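Local coordinates for RagA protein (Porphyromonas gingivalis, PDB 6SLN) that probably imports nutrients, most likely peptides, across the bacterial outer membrane as a TonB-dependent receptor, at residues A[127-131]-A[143-147]; A[444-448]-A[459-465]; A[522-528]-A[567-573]; A[842-848]-A[863-869]. All coordinates share one frame; numbering follows the deposited sequence.

Contact 1 lies in the plug domain, inside the beta barrel to which contacts 2, 3 and 4 belong; all four pair antiparallel strands. Contacts 1 and 3 are largely buried, contacts 2 and 4 partly buried in the barrel wall. Contact 1 turns Met129 and Ile146 onto Val185 of plug strand 180-186, with Val131 and Val144 on the same face. Its other face meets contact 4, where Gln130 packs on Pro842, Thr845 and Ile866. Contacts 2 and 3 share a bound phospholipid: in contact 2 small alanines meet its acyl chains, whereas contact 3 offers His523 and Tyr525 near its ester oxygens. Contact 4, about 36 Å from contact 3 between centres, instead packs aromatic rings against glycine and phenylalanine.

Contact 1 (A[127-131]-A[143-147]); sequences AGMQV and SVEIH
The carbonyl oxygen of Gly128 is approached by two groups of the facing strand. The backbone N of His147 reaches Gly128 O at 2.8 Å in an almost straight hydrogen bond, 173° at the hydrogen, and the CA-H of Ile146 adds a weaker contact to the same atom. Next comes the hydrogen-bonded pair of Gln130 and Glu145. Here Gln130 N donates to Glu145 O at 2.9 Å, while the return bond from Glu145 N to Gln130 O is longer, 3.2 Å, and more bent. The two strands, 129-132 and 143-146, form a small antiparallel hairpin of the plug domain that fills the barrel in TonB-dependent receptors. Met129 faces Ile146, and Val131 faces Val144, as non-hydrogen-bonded pairs on one side of this hairpin. Val144 CG1 sits 3.5 Å from Met129 CG. Met129 runs extended as far as SD and then turns at the last torsion (chi3 -125°), which brings CE alongside the valine diagonally across, 3.7 Å from Val144 CG1. Ile146 flanks the same thioether chain, its CG1 lying 4.1 Å from Met129 CG. Val185 of strand 180-186 packs on both Met129 and Ile146, joining the hairpin to the larger plug sheet. On the other side Gln130 and Glu145 lie alongside each other and point the same way, toward the barrel loop at Thr841 and Pro842, and Glu145 OE2 is hydrogen-bonded to Thr149. The His147 ring, with CD2 3.9 Å from Gly128 CA, stacks with Tyr703 and uses NE2 to bond Asp738 of the barrel wall.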
# COMPACT_ATOMS: atom_id res chain seq x y z
N ALA A 127 -44.21 2.00 11.66
CA ALA A 127 -44.52 1.38 12.95
C ALA A 127 -43.61 0.19 13.21
O ALA A 127 -43.51 -0.71 12.38
CB ALA A 127 -45.99 0.94 12.98
N GLY A 128 -42.96 0.20 14.37
CA GLY A 128 -42.11 -0.90 14.78
C GLY A 128 -40.66 -0.77 14.38
O GLY A 128 -39.85 -1.62 14.79
N MET A 129 -40.30 0.23 13.59
CA MET A 129 -38.92 0.39 13.14
C MET A 129 -38.29 1.55 13.89
O MET A 129 -38.79 2.69 13.80
CB MET A 129 -38.87 0.60 11.63
CG MET A 129 -37.47 0.74 11.06
SD MET A 129 -37.52 1.31 9.34
CE MET A 129 -36.57 0.02 8.56
N GLN A 130 -37.23 1.27 14.66
CA GLN A 130 -36.61 2.26 15.55
C GLN A 130 -35.32 2.78 14.92
O GLN A 130 -34.28 2.10 14.93
CB GLN A 130 -36.34 1.67 16.93
CG GLN A 130 -36.36 2.73 18.04
CD GLN A 130 -35.84 2.24 19.39
OE1 GLN A 130 -36.51 2.39 20.41
NE2 GLN A 130 -34.62 1.69 19.40
N VAL A 131 -35.39 4.01 14.40
CA VAL A 131 -34.26 4.68 13.75
C VAL A 131 -33.60 5.60 14.75
O VAL A 131 -34.28 6.40 15.41
CB VAL A 131 -34.72 5.50 12.54
CG1 VAL A 131 -33.49 6.07 11.84
CG2 VAL A 131 -35.60 4.67 11.59
N SER A 143 -28.71 3.71 13.19
CA SER A 143 -29.01 2.35 13.62
C SER A 143 -30.50 2.08 13.42
O SER A 143 -31.33 2.97 13.61
CB SER A 143 -28.60 2.14 15.08
OG SER A 143 -29.39 2.92 15.97
N VAL A 144 -30.82 0.86 13.00
CA VAL A 144 -32.21 0.45 12.81
C VAL A 144 -32.45 -0.86 13.55
O VAL A 144 -31.63 -1.79 13.46
CB VAL A 144 -32.57 0.29 11.32
CG1 VAL A 144 -34.03 -0.06 11.21
CG2 VAL A 144 -32.26 1.58 10.54
N GLU A 145 -33.57 -0.94 14.26
CA GLU A 145 -34.04 -2.17 14.91
C GLU A 145 -35.54 -2.31 14.65
O GLU A 145 -36.31 -1.41 15.00
CB GLU A 145 -33.77 -2.16 16.42
CG GLU A 145 -32.29 -2.14 16.84
CD GLU A 145 -32.10 -2.08 18.35
OE1 GLU A 145 -33.07 -1.71 19.05
OE2 GLU A 145 -30.99 -2.38 18.85
N ILE A 146 -35.94 -3.43 14.05
CA ILE A 146 -37.33 -3.72 13.74
C ILE A 146 -37.89 -4.65 14.81
O ILE A 146 -37.44 -5.80 14.94
CB ILE A 146 -37.46 -4.34 12.34
CG1 ILE A 146 -37.03 -3.33 11.27
CG2 ILE A 146 -38.88 -4.92 12.10
CD1 ILE A 146 -37.00 -3.86 9.88
N HIS A 147 -38.87 -4.17 15.58
CA HIS A 147 -39.46 -4.91 16.71
C HIS A 147 -38.39 -5.30 17.73
O HIS A 147 -38.25 -6.48 18.08
CB HIS A 147 -40.22 -6.16 16.25
CG HIS A 147 -41.46 -5.89 15.44
ND1 HIS A 147 -42.02 -6.84 14.62
CD2 HIS A 147 -42.24 -4.79 15.34
CE1 HIS A 147 -43.11 -6.35 14.05
NE2 HIS A 147 -43.26 -5.11 14.47

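Contact 2 (A[444-448]-A[459-465]). With 3PE (1,2-Distearoyl-sn-glycerophosphoethanolamine), chain G.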
# COMPACT_ATOMS: atom_id res chain seq x y z
N VAL A 444 -23.18 -3.33 -10.29
CA VAL A 444 -23.44 -3.78 -11.66
C VAL A 444 -24.40 -4.97 -11.58
O VAL A 444 -23.97 -6.10 -11.35
CB VAL A 444 -22.14 -4.14 -12.38
CG1 VAL A 444 -22.39 -4.43 -13.84
CG2 VAL A 444 -21.15 -3.01 -12.28
N ASN A 445 -25.69 -4.71 -11.78
CA ASN A 445 -26.74 -5.71 -11.63
C ASN A 445 -27.34 -6.00 -12.99
O ASN A 445 -27.67 -5.07 -13.73
CB ASN A 445 -27.83 -5.22 -10.69
CG ASN A 445 -27.30 -4.27 -9.64
OD1 ASN A 445 -27.38 -3.06 -9.81
ND2 ASN A 445 -26.76 -4.80 -8.53
N GLY A 446 -27.49 -7.28 -13.31
CA GLY A 446 -28.23 -7.68 -14.49
C GLY A 446 -29.16 -8.82 -14.15
O GLY A 446 -28.88 -9.64 -13.27
N PHE A 447 -30.29 -8.86 -14.86
CA PHE A 447 -31.25 -9.93 -14.68
C PHE A 447 -31.85 -10.35 -16.02
O PHE A 447 -32.03 -9.52 -16.92
CB PHE A 447 -32.38 -9.55 -13.70
CG PHE A 447 -33.45 -8.67 -14.30
CD1 PHE A 447 -34.51 -9.22 -15.01
CD2 PHE A 447 -33.39 -7.29 -14.14
CE1 PHE A 447 -35.48 -8.39 -15.58
CE2 PHE A 447 -34.36 -6.46 -14.69
CZ PHE A 447 -35.40 -7.02 -15.41
N ALA A 448 -32.16 -11.64 -16.12
CA ALA A 448 -32.90 -12.20 -17.25
C ALA A 448 -34.19 -12.81 -16.74
O ALA A 448 -34.20 -13.46 -15.69
CB ALA A 448 -32.08 -13.27 -17.97
N LYS A 459 -36.34 -16.37 -13.15
CA LYS A 459 -35.56 -15.15 -13.06
C LYS A 459 -34.14 -15.46 -12.61
O LYS A 459 -33.93 -15.97 -11.50
CB LYS A 459 -36.20 -14.13 -12.12
CG LYS A 459 -35.61 -12.75 -12.30
CD LYS A 459 -36.52 -11.68 -11.73
CE LYS A 459 -35.72 -10.59 -11.01
NZ LYS A 459 -36.61 -9.49 -10.54
N ALA A 460 -33.18 -15.15 -13.47
CA ALA A 460 -31.78 -15.14 -13.11
C ALA A 460 -31.36 -13.69 -12.88
O ALA A 460 -31.67 -12.81 -13.69
CB ALA A 460 -30.93 -15.79 -14.20
N GLN A 461 -30.67 -13.43 -11.77
CA GLN A 461 -30.24 -12.09 -11.43
C GLN A 461 -28.86 -12.16 -10.80
O GLN A 461 -28.57 -13.05 -10.00
CB GLN A 461 -31.24 -11.39 -10.49
CG GLN A 461 -30.71 -10.10 -9.89
CD GLN A 461 -31.78 -9.06 -9.66
OE1 GLN A 461 -31.85 -8.06 -10.37
NE2 GLN A 461 -32.62 -9.28 -8.64
N ALA A 462 -27.99 -11.23 -11.18
CA ALA A 462 -26.61 -11.32 -10.76
C ALA A 462 -26.05 -9.91 -10.68
O ALA A 462 -26.41 -9.05 -11.49
CB ALA A 462 -25.77 -12.20 -11.70
N GLY A 463 -25.20 -9.69 -9.70
CA GLY A 463 -24.63 -8.37 -9.49
C GLY A 463 -23.35 -8.46 -8.70
O GLY A 463 -23.13 -9.40 -7.94
N VAL A 464 -22.49 -7.46 -8.90
CA VAL A 464 -21.31 -7.29 -8.08
C VAL A 464 -21.23 -5.81 -7.71
O VAL A 464 -21.46 -4.95 -8.56
CB VAL A 464 -20.03 -7.78 -8.79
CG1 VAL A 464 -19.85 -7.10 -10.16
CG2 VAL A 464 -18.81 -7.57 -7.91
N ASP A 465 -21.00 -5.54 -6.44
CA ASP A 465 -20.79 -4.20 -5.94
C ASP A 465 -19.31 -4.08 -5.61
O ASP A 465 -18.78 -4.88 -4.83
CB ASP A 465 -21.64 -3.92 -4.70
CG ASP A 465 -23.09 -3.70 -5.05
OD1 ASP A 465 -23.47 -3.98 -6.20
OD2 ASP A 465 -23.84 -3.24 -4.17
C1 3PE G . -20.82 -22.12 -4.95
C2 3PE G . -21.82 -21.76 -6.04
C3 3PE G . -23.22 -22.22 -5.60
O31 3PE G . -24.16 -22.01 -6.63
O32 3PE G . -24.82 -24.16 -6.56
C31 3PE G . -24.79 -23.14 -7.17
C32 3PE G . -25.43 -23.08 -8.57
C33 3PE G . -26.96 -23.00 -8.55
C34 3PE G . -27.51 -23.18 -9.97
C35 3PE G . -27.97 -21.85 -10.60
C36 3PE G . -29.24 -22.07 -11.41
C37 3PE G . -29.36 -21.07 -12.57
C38 3PE G . -30.67 -21.32 -13.32
C39 3PE G . -30.90 -20.21 -14.34
C3A 3PE G . -32.36 -20.20 -14.80
C3B 3PE G . -32.75 -18.79 -15.25
O21 3PE G . -21.68 -20.37 -6.18
O22 3PE G . -20.80 -19.81 -8.17
C21 3PE G . -21.77 -19.89 -7.50
C22 3PE G . -23.10 -19.44 -8.11
C23 3PE G . -22.94 -18.94 -9.55
C24 3PE G . -24.15 -19.43 -10.35
C25 3PE G . -24.90 -18.30 -11.06
C26 3PE G . -25.71 -18.87 -12.23
C27 3PE G . -26.22 -17.73 -13.11
C28 3PE G . -27.05 -18.26 -14.29
C29 3PE G . -27.65 -17.10 -15.10
C2A 3PE G . -27.68 -17.40 -16.61
C2B 3PE G . -28.98 -16.94 -17.31
C2C 3PE G . -28.65 -16.35 -18.70
C2D 3PE G . -29.89 -15.95 -19.53
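A hairpin of the transmembrane barrel, made by strands 435-450 and 456-475, brings Ala448 opposite Ala460 and Phe447 opposite Gln461. Ala448 N donates to Ala460 O at 2.7 Å, and the reciprocal bond from Ala460 N to Ala448 O closes the pair. Gly446 with Ala462, and Val444 with Val464, repeat this two-bond pattern. In between, Phe447 and Gln461 form a non-hydrogen-bonded pair whose side chains point inward. The Phe447 CG is wedged between its backbone N and carbonyl carbon (chi1 79°), which carries the ring away from the neighbouring strand and leaves CB to make the contact. Gln461 OE1 lies 3.7 Å from Phe447 CB, with the amide turned nearly at right angles to the ring plane. Lys459 rises over this ring, but its NZ is 5.1 Å from the Phe447 centroid, at most a weak cation-pi attraction. Such a wall turns one surface to the membrane and the other to the plug, where Asn445 and Asp465 touch Met165. On the membrane surface the alanine methyls line acyl chains of the bound phosphatidylethanolamine: Ala460 CB is 3.6 Å from lipid C29, and Ala448 CB is 3.8 Å from lipid C2D.

Contact 3 (A[522-528]-A[567-573]). With 3PE (1,2-Distearoyl-sn-glycerophosphoethanolamine), chain G; LMT (dodecyl-beta-D-maltoside), chain H.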
# COMPACT_ATOMS: atom_id res chain seq x y z
N GLY A 522 -36.25 -21.28 -5.28
CA GLY A 522 -35.23 -20.26 -5.44
C GLY A 522 -33.88 -20.73 -4.94
O GLY A 522 -33.78 -21.49 -3.98
N HIS A 523 -32.83 -20.25 -5.62
CA HIS A 523 -31.44 -20.46 -5.22
C HIS A 523 -30.74 -19.11 -5.13
O HIS A 523 -31.04 -18.20 -5.91
CB HIS A 523 -30.67 -21.35 -6.18
CG HIS A 523 -29.19 -21.09 -6.17
ND1 HIS A 523 -28.59 -20.19 -7.01
CD2 HIS A 523 -28.21 -21.58 -5.38
CE1 HIS A 523 -27.29 -20.14 -6.75
NE2 HIS A 523 -27.04 -20.98 -5.76
N GLU A 524 -29.77 -19.00 -4.22
CA GLU A 524 -29.12 -17.73 -3.94
C GLU A 524 -27.73 -17.97 -3.38
O GLU A 524 -27.57 -18.73 -2.42
CB GLU A 524 -29.96 -16.92 -2.97
CG GLU A 524 -29.27 -15.70 -2.40
CD GLU A 524 -30.25 -14.62 -2.05
OE1 GLU A 524 -30.78 -14.61 -0.91
OE2 GLU A 524 -30.53 -13.79 -2.93
N TYR A 525 -26.72 -17.30 -3.96
CA TYR A 525 -25.34 -17.31 -3.48
C TYR A 525 -24.82 -15.88 -3.38
O TYR A 525 -24.83 -15.13 -4.37
CB TYR A 525 -24.43 -18.15 -4.38
CG TYR A 525 -22.96 -18.14 -3.96
CD1 TYR A 525 -22.53 -18.90 -2.88
CD2 TYR A 525 -22.01 -17.40 -4.65
CE1 TYR A 525 -21.20 -18.91 -2.50
CE2 TYR A 525 -20.67 -17.40 -4.27
CZ TYR A 525 -20.27 -18.17 -3.19
OH TYR A 525 -18.95 -18.20 -2.79
N ILE A 526 -24.38 -15.49 -2.19
CA ILE A 526 -23.76 -14.20 -1.96
C ILE A 526 -22.40 -14.47 -1.34
O ILE A 526 -22.26 -15.36 -0.49
CB ILE A 526 -24.61 -13.27 -1.05
CG1 ILE A 526 -24.71 -13.82 0.36
CG2 ILE A 526 -26.02 -13.05 -1.61
CD1 ILE A 526 -25.46 -12.91 1.32
N GLU A 527 -21.39 -13.74 -1.80
CA GLU A 527 -20.04 -13.87 -1.26
C GLU A 527 -19.41 -12.50 -1.23
O GLU A 527 -19.81 -11.60 -1.97
CB GLU A 527 -19.18 -14.84 -2.09
CG GLU A 527 -18.48 -14.23 -3.27
CD GLU A 527 -17.52 -15.21 -3.92
OE1 GLU A 527 -17.50 -16.40 -3.51
OE2 GLU A 527 -16.77 -14.80 -4.82
N TYR A 528 -18.44 -12.34 -0.34
CA TYR A 528 -17.76 -11.07 -0.11
C TYR A 528 -16.28 -11.34 0.10
O TYR A 528 -15.91 -12.20 0.90
CB TYR A 528 -18.34 -10.35 1.12
CG TYR A 528 -17.47 -9.22 1.66
CD1 TYR A 528 -16.40 -9.48 2.51
CD2 TYR A 528 -17.73 -7.89 1.33
CE1 TYR A 528 -15.61 -8.49 3.00
CE2 TYR A 528 -16.94 -6.88 1.82
CZ TYR A 528 -15.87 -7.18 2.66
OH TYR A 528 -15.06 -6.19 3.17
N TYR A 567 -16.50 -13.72 3.53
CA TYR A 567 -17.59 -14.56 3.98
C TYR A 567 -18.38 -14.95 2.75
O TYR A 567 -18.23 -14.37 1.67
CB TYR A 567 -18.46 -13.85 5.03
CG TYR A 567 -19.26 -12.64 4.56
CD1 TYR A 567 -20.42 -12.79 3.80
CD2 TYR A 567 -18.87 -11.35 4.90
CE1 TYR A 567 -21.16 -11.67 3.38
CE2 TYR A 567 -19.60 -10.22 4.48
CZ TYR A 567 -20.74 -10.39 3.72
OH TYR A 567 -21.45 -9.30 3.32
N ALA A 568 -19.24 -15.95 2.92
CA ALA A 568 -20.16 -16.33 1.87
C ALA A 568 -21.40 -16.96 2.49
O ALA A 568 -21.39 -17.38 3.66
CB ALA A 568 -19.50 -17.28 0.86
N TYR A 569 -22.46 -16.99 1.71
CA TYR A 569 -23.71 -17.63 2.09
C TYR A 569 -24.20 -18.42 0.89
O TYR A 569 -24.01 -18.02 -0.26
CB TYR A 569 -24.78 -16.61 2.49
CG TYR A 569 -24.61 -15.98 3.85
CD1 TYR A 569 -25.06 -16.62 5.00
CD2 TYR A 569 -24.03 -14.71 3.97
CE1 TYR A 569 -24.92 -16.02 6.24
CE2 TYR A 569 -23.88 -14.11 5.22
CZ TYR A 569 -24.33 -14.77 6.34
OH TYR A 569 -24.19 -14.17 7.58
N LEU A 570 -24.84 -19.56 1.18
CA LEU A 570 -25.52 -20.37 0.17
C LEU A 570 -26.93 -20.65 0.66
O LEU A 570 -27.11 -21.05 1.81
CB LEU A 570 -24.80 -21.69 -0.11
CG LEU A 570 -25.48 -22.53 -1.21
CD1 LEU A 570 -25.43 -21.84 -2.59
CD2 LEU A 570 -24.86 -23.91 -1.26
N SER A 571 -27.91 -20.48 -0.22
CA SER A 571 -29.30 -20.49 0.18
C SER A 571 -30.14 -21.27 -0.82
O SER A 571 -29.93 -21.17 -2.04
CB SER A 571 -29.84 -19.07 0.29
OG SER A 571 -29.67 -18.59 1.61
N PHE A 572 -31.09 -22.05 -0.31
CA PHE A 572 -32.13 -22.66 -1.12
C PHE A 572 -33.45 -22.39 -0.44
O PHE A 572 -33.57 -22.61 0.77
CB PHE A 572 -31.90 -24.16 -1.29
CG PHE A 572 -30.57 -24.51 -1.91
CD1 PHE A 572 -30.37 -24.36 -3.27
CD2 PHE A 572 -29.53 -24.97 -1.13
CE1 PHE A 572 -29.15 -24.67 -3.84
CE2 PHE A 572 -28.31 -25.29 -1.69
CZ PHE A 572 -28.11 -25.13 -3.05
N PHE A 573 -34.41 -21.85 -1.18
CA PHE A 573 -35.63 -21.39 -0.52
C PHE A 573 -36.85 -21.66 -1.38
O PHE A 573 -36.76 -21.87 -2.59
CB PHE A 573 -35.55 -19.91 -0.15
CG PHE A 573 -35.31 -18.97 -1.31
CD1 PHE A 573 -34.02 -18.69 -1.74
CD2 PHE A 573 -36.38 -18.30 -1.92
CE1 PHE A 573 -33.80 -17.78 -2.79
CE2 PHE A 573 -36.16 -17.38 -2.97
CZ PHE A 573 -34.88 -17.13 -3.40
C1 3PE G . -20.82 -22.12 -4.95
C2 3PE G . -21.82 -21.76 -6.04
C3 3PE G . -23.22 -22.22 -5.60
O31 3PE G . -24.16 -22.01 -6.63
O32 3PE G . -24.82 -24.16 -6.56
C31 3PE G . -24.79 -23.14 -7.17
C32 3PE G . -25.43 -23.08 -8.57
C33 3PE G . -26.96 -23.00 -8.55
C34 3PE G . -27.51 -23.18 -9.97
C35 3PE G . -27.97 -21.85 -10.60
C36 3PE G . -29.24 -22.07 -11.41
C37 3PE G . -29.36 -21.07 -12.57
C38 3PE G . -30.67 -21.32 -13.32
C39 3PE G . -30.90 -20.21 -14.34
C3A 3PE G . -32.36 -20.20 -14.80
C3B 3PE G . -32.75 -18.79 -15.25
O21 3PE G . -21.68 -20.37 -6.18
O22 3PE G . -20.80 -19.81 -8.17
C21 3PE G . -21.77 -19.89 -7.50
C22 3PE G . -23.10 -19.44 -8.11
C23 3PE G . -22.94 -18.94 -9.55
C24 3PE G . -24.15 -19.43 -10.35
C25 3PE G . -24.90 -18.30 -11.06
C26 3PE G . -25.71 -18.87 -12.23
C27 3PE G . -26.22 -17.73 -13.11
C28 3PE G . -27.05 -18.26 -14.29
C29 3PE G . -27.65 -17.10 -15.10
C2A 3PE G . -27.68 -17.40 -16.61
C2B 3PE G . -28.98 -16.94 -17.31
C2C 3PE G . -28.65 -16.35 -18.70
C2D 3PE G . -29.89 -15.95 -19.53
C1B LMT H . -14.59 -20.13 -3.59
C2B LMT H . -13.69 -18.90 -3.15
C3B LMT H . -12.30 -19.32 -2.62
C4B LMT H . -12.50 -20.46 -1.60
C5B LMT H . -13.03 -21.60 -2.49
C6B LMT H . -12.85 -22.98 -1.83
O1B LMT H . -14.58 -20.34 -4.98
O2B LMT H . -13.58 -18.00 -4.19
O3B LMT H . -11.57 -18.27 -2.13
O4' LMT H . -11.33 -20.81 -0.96
O5B LMT H . -14.37 -21.34 -2.88
O6B LMT H . -12.19 -23.85 -2.69
C1' LMT H . -16.47 -19.44 -8.41
C2' LMT H . -17.04 -18.64 -7.22
C3' LMT H . -15.99 -18.80 -6.11
C4' LMT H . -15.83 -20.27 -5.66
C5' LMT H . -15.81 -21.23 -6.90
C6' LMT H . -16.20 -22.67 -6.57
O1' LMT H . -17.08 -19.22 -9.65
O2' LMT H . -17.16 -17.29 -7.48
O3' LMT H . -16.27 -17.98 -5.04
O5' LMT H . -16.55 -20.83 -8.07
O6' LMT H . -16.45 -22.78 -5.19
C1 LMT H . -18.33 -18.53 -9.78
C2 LMT H . -18.26 -17.75 -11.08
C3 LMT H . -19.33 -16.72 -11.32
C4 LMT H . -19.64 -16.58 -12.81
C5 LMT H . -21.12 -16.49 -13.06
C6 LMT H . -21.53 -15.46 -14.09
C7 LMT H . -23.03 -15.24 -13.98
C8 LMT H . -23.57 -14.29 -15.04
C9 LMT H . -25.06 -14.07 -14.85
C10 LMT H . -25.68 -13.20 -15.93
C11 LMT H . -27.08 -12.80 -15.53
C12 LMT H . -27.87 -12.17 -16.63
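One face of the His523 imidazole carries lipid C33 over its centre, while Phe572 CE1 and Leu570 CD1 stand at its edge near the ring plane. His523 CD2 is 3.6 Å from Phe572 CE1, the two rings set obliquely, and NE2 makes a weak hydrogen bond to lipid O31. On the same surface Tyr525 takes the other ester oxygen, O21, over one ring face, 3.4 Å from its CD2. These groups border the phospholipid where its acyl chains join the glycerol. Across the sheet, Phe573 lies flat against Gly522, whose CA is 3.8 Å from the ring centroid in a CH-pi contact. Tyr567 likewise covers Tyr528 CB, 3.6 Å from its centroid; the two tyrosine rings are nearly parallel but slid apart, barely overlapping. Ile526 runs beside Tyr569, its CD1 3.5 Å from Tyr569 CD2. Paired backbone bonds, such as Tyr569 N to Ile526 O at 2.7 Å, zip the strands together. Within the barrel wall, strand 515-540 continues the pairing to strand 487-510, where Lys499 forms a salt bridge with Glu527, and strand 561-580 continues it to strand 584-595, where Asp593 bonds Ser571.

Contact 4 (A[842-848]-A[863-869]); sequences PPITGGF and FAYIVGK
Tyr865 spreads its ring over the backbone of Gly846, whose CA lies 3.6 Å from the ring centroid in a CH-pi contact. The ring folds across because its CG stands between the backbone N and the carbonyl carbon (chi1 52°), and the glycine leaves a flat surface for it. Phe848 adopts the same first torsion and reaches over Phe863 in a similar way. Phe863 CB sits above the centre of the Phe848 ring, 3.5 Å from its centroid. The two phenyl planes are nearly parallel, 12° apart, but so displaced that they barely overlap, the closest atoms being Phe848 CE2 and Phe863 CD1 at 3.3 Å. At the edge of the Tyr865 ring stand Phe848 CD1 on one part and Ile844 CG2 on another, and together with Val867, whose CB is 3.7 Å from Ile844 CG2, these side chains form a largely apolar row on that face. Backbone bonds join the same residues in pairs, Tyr865 N reaching Gly846 O at 2.8 Å. On the inward side Pro842 packs its CB on Ile866 CG2 at 3.5 Å, and its CG runs beside the lysine chain of Lys869, whose NZ is bonded to Gly975 O. This hairpin, of strands 844-853 and 857-873, is flanked by strand 752-764, where Phe759 touches Ile844 and Tyr865, and by strand 921-937, where Leu927 and Leu929 meet Phe863; plug strand 129-132 lies against its inner side.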
# COMPACT_ATOMS: atom_id res chain seq x y z
N PRO A 842 -34.91 1.87 24.05
CA PRO A 842 -36.17 2.61 24.31
C PRO A 842 -37.38 1.82 23.86
O PRO A 842 -37.43 1.35 22.72
CB PRO A 842 -36.00 3.90 23.48
CG PRO A 842 -34.54 4.06 23.32
CD PRO A 842 -33.98 2.66 23.22
N PRO A 843 -38.39 1.67 24.73
CA PRO A 843 -39.52 0.77 24.41
C PRO A 843 -40.54 1.37 23.48
O PRO A 843 -41.29 0.61 22.86
CB PRO A 843 -40.16 0.49 25.79
CG PRO A 843 -39.27 1.14 26.81
CD PRO A 843 -38.51 2.22 26.09
N ILE A 844 -40.61 2.70 23.36
CA ILE A 844 -41.70 3.37 22.65
C ILE A 844 -41.13 4.14 21.45
O ILE A 844 -40.23 4.97 21.60
CB ILE A 844 -42.51 4.26 23.61
CG1 ILE A 844 -43.17 3.34 24.66
CG2 ILE A 844 -43.54 5.08 22.85
CD1 ILE A 844 -43.90 4.04 25.81
N THR A 845 -41.67 3.85 20.27
CA THR A 845 -41.21 4.38 18.99
C THR A 845 -42.42 4.81 18.20
O THR A 845 -43.28 3.98 17.88
CB THR A 845 -40.44 3.32 18.20
OG1 THR A 845 -39.36 2.81 19.00
CG2 THR A 845 -39.88 3.92 16.91
N GLY A 846 -42.49 6.10 17.84
CA GLY A 846 -43.58 6.58 17.02
C GLY A 846 -43.19 7.77 16.16
O GLY A 846 -42.05 8.25 16.17
N GLY A 847 -44.17 8.21 15.38
CA GLY A 847 -44.06 9.42 14.60
C GLY A 847 -45.43 9.83 14.13
O GLY A 847 -46.39 9.05 14.20
N PHE A 848 -45.53 11.07 13.67
CA PHE A 848 -46.75 11.50 13.00
C PHE A 848 -46.41 12.56 11.97
O PHE A 848 -45.44 13.32 12.12
CB PHE A 848 -47.81 12.02 13.99
CG PHE A 848 -47.31 13.07 14.93
CD1 PHE A 848 -46.66 12.71 16.11
CD2 PHE A 848 -47.52 14.42 14.67
CE1 PHE A 848 -46.20 13.69 17.00
CE2 PHE A 848 -47.08 15.40 15.56
CZ PHE A 848 -46.42 15.04 16.73
N PHE A 863 -43.03 14.47 12.13
CA PHE A 863 -42.59 14.30 13.50
C PHE A 863 -42.26 12.84 13.79
O PHE A 863 -42.77 11.92 13.14
CB PHE A 863 -43.66 14.72 14.51
CG PHE A 863 -44.00 16.16 14.47
CD1 PHE A 863 -44.85 16.65 13.50
CD2 PHE A 863 -43.54 17.00 15.45
CE1 PHE A 863 -45.20 17.96 13.49
CE2 PHE A 863 -43.88 18.32 15.45
CZ PHE A 863 -44.71 18.80 14.47
N ALA A 864 -41.46 12.66 14.83
CA ALA A 864 -41.00 11.36 15.28
C ALA A 864 -40.66 11.47 16.76
O ALA A 864 -40.24 12.54 17.24
CB ALA A 864 -39.78 10.89 14.48
N TYR A 865 -40.84 10.38 17.50
CA TYR A 865 -40.50 10.42 18.91
C TYR A 865 -39.93 9.09 19.39
O TYR A 865 -40.14 8.02 18.80
CB TYR A 865 -41.70 10.83 19.77
CG TYR A 865 -42.95 10.02 19.53
CD1 TYR A 865 -43.85 10.39 18.54
CD2 TYR A 865 -43.24 8.92 20.31
CE1 TYR A 865 -45.00 9.66 18.32
CE2 TYR A 865 -44.39 8.18 20.10
CZ TYR A 865 -45.27 8.56 19.11
OH TYR A 865 -46.40 7.82 18.90
N ILE A 866 -39.18 9.19 20.49
CA ILE A 866 -38.54 8.07 21.16
C ILE A 866 -38.81 8.27 22.65
O ILE A 866 -38.21 9.15 23.27
CB ILE A 866 -37.04 8.00 20.86
CG1 ILE A 866 -36.80 7.76 19.37
CG2 ILE A 866 -36.36 6.92 21.68
CD1 ILE A 866 -37.13 6.36 18.92
N VAL A 867 -39.72 7.48 23.20
CA VAL A 867 -40.17 7.61 24.59
C VAL A 867 -39.66 6.42 25.39
O VAL A 867 -39.68 5.28 24.91
CB VAL A 867 -41.71 7.70 24.67
CG1 VAL A 867 -42.16 7.83 26.11
CG2 VAL A 867 -42.21 8.86 23.82
N GLY A 868 -39.23 6.68 26.62
CA GLY A 868 -38.63 5.63 27.41
C GLY A 868 -37.13 5.52 27.29
O GLY A 868 -36.55 4.59 27.88
N LYS A 869 -36.48 6.43 26.56
CA LYS A 869 -35.03 6.48 26.48
C LYS A 869 -34.45 7.13 27.73
O LYS A 869 -34.89 8.21 28.15
CB LYS A 869 -34.59 7.22 25.21
CG LYS A 869 -33.09 7.31 24.97
CD LYS A 869 -32.78 7.21 23.47
CE LYS A 869 -31.50 7.93 23.06
NZ LYS A 869 -30.26 7.50 23.79